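Local coordinates for ribokinase (Giardia lamblia, PDB 6WHJ) that phosphorylates D-ribose at its O-5 hydroxyl with ATP to give D-ribose 5-phosphate, and works as a homodimer of the PfkB carbohydrate kinase family, at the interface of chains A and B. Sequence-based numbering; all coordinates share one arbitrary frame. Chains: chain A/B, Ribokinase.

Contact 1: the interface of chains A and B. Residues chain A 19, 100-102, 114, 116; chain B 21, 35-37.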
ATOM      1  N   LEU A  19      -0.357  -3.151   6.044  1.00 24.65           N
ATOM      2  CA  LEU A  19       0.174  -1.824   5.775  1.00 23.06           C
ATOM      3  C   LEU A  19      -0.988  -1.005   5.218  1.00 28.14           C
ATOM      4  O   LEU A  19      -1.501  -1.305   4.131  1.00 24.50           O
ATOM      5  CB  LEU A  19       1.329  -1.915   4.783  1.00 26.81           C
ATOM      6  CG  LEU A  19       2.347  -3.024   5.086  1.00 25.50           C
ATOM      7  CD1 LEU A  19       3.283  -3.214   3.919  1.00 25.78           C
ATOM      8  CD2 LEU A  19       3.137  -2.750   6.352  1.00 31.06           C
ATOM      9  N   ASN A 100       1.915 -10.048   3.549  1.00 30.42           N
ATOM     10  CA  ASN A 100       1.482  -8.703   3.897  1.00 30.23           C
ATOM     11  C   ASN A 100       0.234  -8.358   3.096  1.00 29.78           C
ATOM     12  O   ASN A 100      -0.199  -9.111   2.222  1.00 31.62           O
ATOM     13  CB  ASN A 100       2.596  -7.668   3.676  1.00 25.12           C
ATOM     14  CG  ASN A 100       3.041  -7.571   2.232  1.00 28.08           C
ATOM     15  OD1 ASN A 100       2.227  -7.599   1.312  1.00 30.04           O
ATOM     16  ND2 ASN A 100       4.349  -7.449   2.023  1.00 29.80           N
ATOM     17  N   ALA A 101      -0.349  -7.207   3.417  1.00 29.60           N
ATOM     18  CA  ALA A 101      -1.479  -6.666   2.680  1.00 28.78           C
ATOM     19  C   ALA A 101      -1.306  -5.166   2.525  1.00 27.69           C
ATOM     20  O   ALA A 101      -0.985  -4.468   3.490  1.00 24.61           O
ATOM     21  CB  ALA A 101      -2.808  -6.965   3.388  1.00 28.39           C
ATOM     22  N   GLY A 102      -1.534  -4.671   1.305  1.00 27.48           N
ATOM     23  CA  GLY A 102      -1.564  -3.249   1.049  1.00 26.75           C
ATOM     24  C   GLY A 102      -3.008  -2.802   0.990  1.00 26.23           C
ATOM     25  O   GLY A 102      -3.756  -3.212   0.104  1.00 29.18           O
ATOM     26  N   VAL A 114      -5.061  -5.685  -1.080  1.00 30.15           N
ATOM     27  CA  VAL A 114      -4.199  -6.495  -1.925  1.00 30.42           C
ATOM     28  C   VAL A 114      -3.286  -7.280  -1.002  1.00 29.19           C
ATOM     29  O   VAL A 114      -2.550  -6.689  -0.206  1.00 30.98           O
ATOM     30  CB  VAL A 114      -3.388  -5.629  -2.902  1.00 27.97           C
ATOM     31  CG1 VAL A 114      -2.482  -6.494  -3.735  1.00 30.33           C
ATOM     32  CG2 VAL A 114      -4.322  -4.829  -3.787  1.00 25.84           C
ATOM     33  N   SER A 116      -0.187 -10.012  -0.491  1.00 28.04           N
ATOM     34  CA  SER A 116       0.960 -10.749  -1.022  1.00 28.29           C
ATOM     35  C   SER A 116       1.121 -11.936  -0.081  1.00 31.11           C
ATOM     36  O   SER A 116       1.725 -11.803   0.987  1.00 33.11           O
ATOM     37  CB  SER A 116       2.211  -9.870  -1.049  1.00 32.08           C
ATOM     38  OG  SER A 116       3.357 -10.552  -1.549  1.00 29.95           O
TER
ATOM     39  N   TRP B  21       2.462  -3.148  -4.848  1.00 26.82           N
ATOM     40  CA  TRP B  21       1.820  -4.430  -5.110  1.00 30.04           C
ATOM     41  C   TRP B  21       1.434  -4.508  -6.581  1.00 29.02           C
ATOM     42  O   TRP B  21       0.787  -3.596  -7.109  1.00 26.08           O
ATOM     43  CB  TRP B  21       0.582  -4.632  -4.224  1.00 32.29           C
ATOM     44  CG  TRP B  21       0.888  -4.882  -2.769  1.00 28.20           C
ATOM     45  CD1 TRP B  21       0.962  -6.092  -2.142  1.00 27.98           C
ATOM     46  CD2 TRP B  21       1.165  -3.896  -1.772  1.00 28.15           C
ATOM     47  NE1 TRP B  21       1.260  -5.920  -0.815  1.00 26.49           N
ATOM     48  CE2 TRP B  21       1.393  -4.582  -0.560  1.00 28.10           C
ATOM     49  CE3 TRP B  21       1.245  -2.498  -1.784  1.00 26.76           C
ATOM     50  CZ2 TRP B  21       1.705  -3.920   0.624  1.00 25.59           C
ATOM     51  CZ3 TRP B  21       1.546  -1.842  -0.602  1.00 25.91           C
ATOM     52  CH2 TRP B  21       1.772  -2.553   0.583  1.00 27.28           C
ATOM     53  N   GLY B  35      -1.847 -10.118  -4.926  1.00 32.73           N
ATOM     54  CA  GLY B  35      -0.853  -9.440  -5.730  1.00 29.79           C
ATOM     55  C   GLY B  35       0.558  -9.857  -5.356  1.00 35.77           C
ATOM     56  O   GLY B  35       0.775 -10.716  -4.498  1.00 36.30           O
ATOM     57  N   SER B  36       1.525  -9.236  -6.030  1.00 33.92           N
ATOM     58  CA  SER B  36       2.946  -9.476  -5.817  1.00 30.80           C
ATOM     59  C   SER B  36       3.587  -8.191  -5.299  1.00 31.30           C
ATOM     60  O   SER B  36       3.351  -7.115  -5.856  1.00 31.75           O
ATOM     61  CB  SER B  36       3.587  -9.946  -7.131  1.00 31.79           C
ATOM     62  OG  SER B  36       4.982 -10.104  -7.019  1.00 41.60           O
ATOM     63  N   PHE B  37       4.412  -8.299  -4.258  1.00 32.19           N
ATOM     64  CA  PHE B  37       4.923  -7.141  -3.532  1.00 29.74           C
ATOM     65  C   PHE B  37       6.400  -6.881  -3.811  1.00 32.57           C
ATOM     66  O   PHE B  37       7.198  -7.818  -3.921  1.00 34.35           O
ATOM     67  CB  PHE B  37       4.719  -7.321  -2.030  1.00 29.34           C
ATOM     68  CG  PHE B  37       5.347  -6.238  -1.190  1.00 29.51           C
ATOM     69  CD1 PHE B  37       4.774  -4.986  -1.110  1.00 23.53           C
ATOM     70  CD2 PHE B  37       6.506  -6.491  -0.455  1.00 33.03           C
ATOM     71  CE1 PHE B  37       5.341  -3.994  -0.316  1.00 27.06           C
ATOM     72  CE2 PHE B  37       7.084  -5.505   0.332  1.00 26.84           C
ATOM     73  CZ  PHE B  37       6.499  -4.251   0.401  1.00 25.54           C
TER
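B:Trp21 lays one indole face on A:Gly102 and A:Val114 and turns its N-H edge to A:Asn100, a side-chain contact of the beta-clasp interface that joins the two lids of the ribokinase homodimer. The contact is mostly apolar, with a hydrogen bond at the indole edge. It packs an aromatic side chain of one subunit on strands 99-106 and 111-116 of the other. B:Trp21 NE1 donates the hydrogen bond to the side-chain carbonyl OD1 of A:Asn100, at 2.9 Å. OD1 lies close to the indole plane, at the ring edge. Seen from the amide, the donor sits above the carbonyl plane and not on a lone pair. The amide and indole planes are nearly perpendicular, 82° apart. The six-membered ring of the indole receives backbone on one face: A:Gly102 CA makes a CH-pi contact, 3.4 Å from B:Trp21 CZ2. B:Phe37 of the same chain covers the opposite face with CD1, toward the rim. The indole is sandwiched between its own chain and the partner, and the edge bond probably helps to fix its rotation. A:Leu19 touches the far rim, with CD1 3.7 Å from B:Trp21 CZ2. A:Val114 packs alongside the root of the side chain, CG1 lying 3.6 Å from B:Trp21 CB. The amide of A:Asn100 has a second role. A:Asn100 ND2 points over one face of the B:Phe37 ring, offset toward the rim and 3.4 Å from B:Phe37 CD2. A:Asn100 CG sits between the backbone N and the carbonyl carbon (chi1 62°), and this helps place the amide with oxygen on the indole edge and nitrogen over the phenyl face. A:Ser116 closes the border of the patch, its CB 3.7 Å from B:Phe37 CB. The site holds the lid strands of the two subunits together, and probably helps to fix the lid in relation to the ribose site of each subunit.

Contact 2: the interface of chains A and B. Residues chain A 111-115, 177; chain B 27, 31-33, 104.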
ATOM      1  N   ASN A 111     -12.952  -0.531   2.011  1.00 41.58           N
ATOM      2  CA  ASN A 111     -11.592  -1.041   1.928  1.00 36.64           C
ATOM      3  C   ASN A 111     -11.220  -1.401   0.498  1.00 37.68           C
ATOM      4  O   ASN A 111     -12.071  -1.691  -0.343  1.00 39.69           O
ATOM      5  CB  ASN A 111     -11.401  -2.310   2.765  1.00 39.31           C
ATOM      6  CG  ASN A 111     -11.445  -2.051   4.239  1.00 45.00           C
ATOM      7  OD1 ASN A 111     -11.451  -0.903   4.687  1.00 49.28           O
ATOM      8  ND2 ASN A 111     -11.504  -3.127   5.016  1.00 46.21           N
ATOM      9  N   MET A 112      -9.918  -1.393   0.250  1.00 34.02           N
ATOM     10  CA  MET A 112      -9.303  -2.046  -0.892  1.00 33.00           C
ATOM     11  C   MET A 112      -8.161  -2.848  -0.298  1.00 33.15           C
ATOM     12  O   MET A 112      -7.361  -2.292   0.458  1.00 31.82           O
ATOM     13  CB  MET A 112      -8.770  -1.040  -1.921  1.00 32.42           C
ATOM     14  CG  MET A 112      -9.816  -0.315  -2.725  1.00 34.02           C
ATOM     15  SD  MET A 112      -9.015   0.957  -3.709  1.00 36.16           S
ATOM     16  CE  MET A 112     -10.023   0.952  -5.180  1.00 36.06           C
ATOM     17  N   ILE A 113      -8.106  -4.146  -0.578  1.00 30.21           N
ATOM     18  CA  ILE A 113      -7.097  -5.007   0.025  1.00 29.60           C
ATOM     19  C   ILE A 113      -6.384  -5.778  -1.070  1.00 30.93           C
ATOM     20  O   ILE A 113      -7.023  -6.464  -1.875  1.00 34.52           O
ATOM     21  CB  ILE A 113      -7.698  -5.970   1.075  1.00 33.83           C
ATOM     22  CG1 ILE A 113      -8.412  -5.185   2.175  1.00 34.94           C
ATOM     23  CG2 ILE A 113      -6.626  -6.868   1.692  1.00 32.68           C
ATOM     24  CD1 ILE A 113      -8.971  -6.044   3.259  1.00 32.72           C
ATOM     25  N   VAL A 114      -5.061  -5.685  -1.080  1.00 30.15           N
ATOM     26  CA  VAL A 114      -4.199  -6.495  -1.925  1.00 30.42           C
ATOM     27  C   VAL A 114      -3.286  -7.280  -1.002  1.00 29.19           C
ATOM     28  O   VAL A 114      -2.550  -6.689  -0.206  1.00 30.98           O
ATOM     29  CB  VAL A 114      -3.388  -5.629  -2.902  1.00 27.97           C
ATOM     30  CG1 VAL A 114      -2.482  -6.494  -3.735  1.00 30.33           C
ATOM     31  CG2 VAL A 114      -4.322  -4.829  -3.787  1.00 25.84           C
ATOM     32  N   ILE A 115      -3.361  -8.600  -1.073  1.00 30.16           N
ATOM     33  CA  ILE A 115      -2.539  -9.478  -0.246  1.00 32.32           C
ATOM     34  C   ILE A 115      -1.380  -9.998  -1.082  1.00 32.01           C
ATOM     35  O   ILE A 115      -1.562 -10.386  -2.243  1.00 34.82           O
ATOM     36  CB  ILE A 115      -3.361 -10.656   0.329  1.00 31.09           C
ATOM     37  CG1 ILE A 115      -4.570 -10.153   1.111  1.00 29.57           C
ATOM     38  CG2 ILE A 115      -2.497 -11.538   1.220  1.00 30.83           C
ATOM     39  CD1 ILE A 115      -5.393 -11.251   1.697  1.00 28.78           C
ATOM     40  N   PRO A 177     -11.319 -14.301   2.267  1.00 33.21           N
ATOM     41  CA  PRO A 177     -12.210 -13.623   1.309  1.00 36.77           C
ATOM     42  C   PRO A 177     -12.641 -14.603   0.229  1.00 35.15           C
ATOM     43  O   PRO A 177     -12.021 -15.666   0.128  1.00 37.83           O
ATOM     44  CB  PRO A 177     -11.324 -12.532   0.718  1.00 32.86           C
ATOM     45  CG  PRO A 177      -9.962 -13.171   0.718  1.00 32.77           C
ATOM     46  CD  PRO A 177      -9.905 -13.987   1.997  1.00 31.19           C
TER
ATOM     47  N   PRO B  27      -8.114  -3.407  -7.403  1.00 37.38           N
ATOM     48  CA  PRO B  27      -9.294  -3.887  -6.687  1.00 38.82           C
ATOM     49  C   PRO B  27     -10.360  -2.807  -6.694  1.00 40.39           C
ATOM     50  O   PRO B  27     -10.062  -1.614  -6.771  1.00 37.87           O
ATOM     51  CB  PRO B  27      -8.767  -4.145  -5.273  1.00 36.53           C
ATOM     52  CG  PRO B  27      -7.627  -3.174  -5.145  1.00 32.74           C
ATOM     53  CD  PRO B  27      -6.991  -3.115  -6.496  1.00 34.19           C
ATOM     54  N   GLN B  31     -13.354  -5.010  -2.197  1.00 39.07           N
ATOM     55  CA  GLN B  31     -12.817  -6.244  -2.753  1.00 38.09           C
ATOM     56  C   GLN B  31     -11.426  -6.537  -2.200  1.00 37.54           C
ATOM     57  O   GLN B  31     -10.616  -5.624  -2.012  1.00 36.01           O
ATOM     58  CB  GLN B  31     -12.752  -6.177  -4.278  1.00 42.76           C
ATOM     59  CG  GLN B  31     -12.631  -7.546  -4.925  1.00 40.25           C
ATOM     60  CD  GLN B  31     -12.293  -7.471  -6.389  1.00 38.47           C
ATOM     61  OE1 GLN B  31     -11.919  -6.414  -6.902  1.00 41.11           O
ATOM     62  NE2 GLN B  31     -12.417  -8.594  -7.073  1.00 39.38           N
ATOM     63  N   THR B  32     -11.159  -7.819  -1.943  1.00 36.63           N
ATOM     64  CA  THR B  32      -9.840  -8.316  -1.568  1.00 35.59           C
ATOM     65  C   THR B  32      -9.292  -9.201  -2.688  1.00 37.22           C
ATOM     66  O   THR B  32      -9.919 -10.209  -3.044  1.00 39.03           O
ATOM     67  CB  THR B  32      -9.907  -9.094  -0.253  1.00 36.57           C
ATOM     68  OG1 THR B  32     -10.215  -8.193   0.817  1.00 39.76           O
ATOM     69  CG2 THR B  32      -8.580  -9.799   0.029  1.00 35.91           C
ATOM     70  N   ILE B  33      -8.140  -8.813  -3.246  1.00 34.24           N
ATOM     71  CA  ILE B  33      -7.465  -9.559  -4.299  1.00 34.41           C
ATOM     72  C   ILE B  33      -6.038  -9.887  -3.851  1.00 34.99           C
ATOM     73  O   ILE B  33      -5.549  -9.399  -2.833  1.00 32.51           O
ATOM     74  CB  ILE B  33      -7.444  -8.801  -5.648  1.00 35.26           C
ATOM     75  CG1 ILE B  33      -6.528  -7.573  -5.574  1.00 31.74           C
ATOM     76  CG2 ILE B  33      -8.864  -8.409  -6.085  1.00 34.88           C
ATOM     77  CD1 ILE B  33      -6.439  -6.790  -6.871  1.00 31.17           C
ATOM     78  N   TYR B 104      -0.413   0.477  -6.114  1.00 24.90           N
ATOM     79  CA  TYR B 104      -0.956  -0.620  -6.905  1.00 28.65           C
ATOM     80  C   TYR B 104      -0.596  -0.408  -8.371  1.00 31.59           C
ATOM     81  O   TYR B 104      -0.857   0.662  -8.936  1.00 31.96           O
ATOM     82  CB  TYR B 104      -2.479  -0.722  -6.789  1.00 26.91           C
ATOM     83  CG  TYR B 104      -3.049  -0.979  -5.414  1.00 28.24           C
ATOM     84  CD1 TYR B 104      -2.263  -1.453  -4.370  1.00 27.37           C
ATOM     85  CD2 TYR B 104      -4.401  -0.763  -5.174  1.00 27.64           C
ATOM     86  CE1 TYR B 104      -2.817  -1.694  -3.117  1.00 27.08           C
ATOM     87  CE2 TYR B 104      -4.956  -0.995  -3.942  1.00 26.84           C
ATOM     88  CZ  TYR B 104      -4.168  -1.461  -2.919  1.00 27.68           C
ATOM     89  OH  TYR B 104      -4.757  -1.678  -1.700  1.00 29.64           O
TER
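A:Ile113 and B:Thr32 pair as neighbours in a parallel beta bridge, part of the beta-clasp by which the lids of ribokinase dimers join. A:Val114 and B:Ile33 form the next bridge. Strand 111-116 of chain A thereby runs alongside strand 32-34 of chain B, and the sheet continues across the subunit boundary.

Backbone hydrogen bonds make the seam. A:Ile113 uses both of its polar backbone atoms: its N donates to B:Gln31 O at 3.2 Å, and its O accepts from B:Ile33 N at 2.9 Å. B:Ile33 O then accepts from A:Ile115 N, also at 2.9 Å.

Van der Waals packing differs on the two faces of the strand. On one face lies B:Thr32, which has the largest buried surface of the patch, 81 Å². Its hydroxyl oxygen OG1 is anti to the carbonyl carbon (chi1 -68°). There B:Thr32 OG1 makes a van der Waals contact with A:Ile113 CB at 3.4 Å. The methyl B:Thr32 CG2 packs on A:Pro177 CG at 3.7 Å, as well as on A:Ile113 CG2 and the methyl end CD1 of A:Ile115. A:Pro177 follows a cis peptide bond, and its side chain meets that of B:Thr32 at about a right angle.

On the other face A:Val114 and B:Tyr104 approach tip to tip. Methyl A:Val114 CG2 sits over one face of the tyrosine ring in a CH-pi contact, 3.5 Å from B:Tyr104 CZ and offset toward the rim. A:Val114 CG2 also touches B:Pro27 CG, at 3.9 Å. It packs against B:Ile33 CG1 too, and A:Met112 CB lies beside the proline ring.

The centres of the C-alpha atoms of contact 1 and contact 2 lie about 8 Å apart, and both contacts use strand 111-116 of chain A. A:Val114 belongs to both: one methyl serves contact 1 and the other contact 2. Contact 2 sets the register of the strands through backbone bonds, while contact 1 adds a side-chain lock beside it. Two-fold symmetry repeats both with the chains exchanged. These centres lie about 16 Å (contact 1) and 13 Å (contact 2) from A:Asp274, the predicted proton acceptor. In this family the lid covers the sugar site, and joining the lids may steady it; the structure alone does not show this.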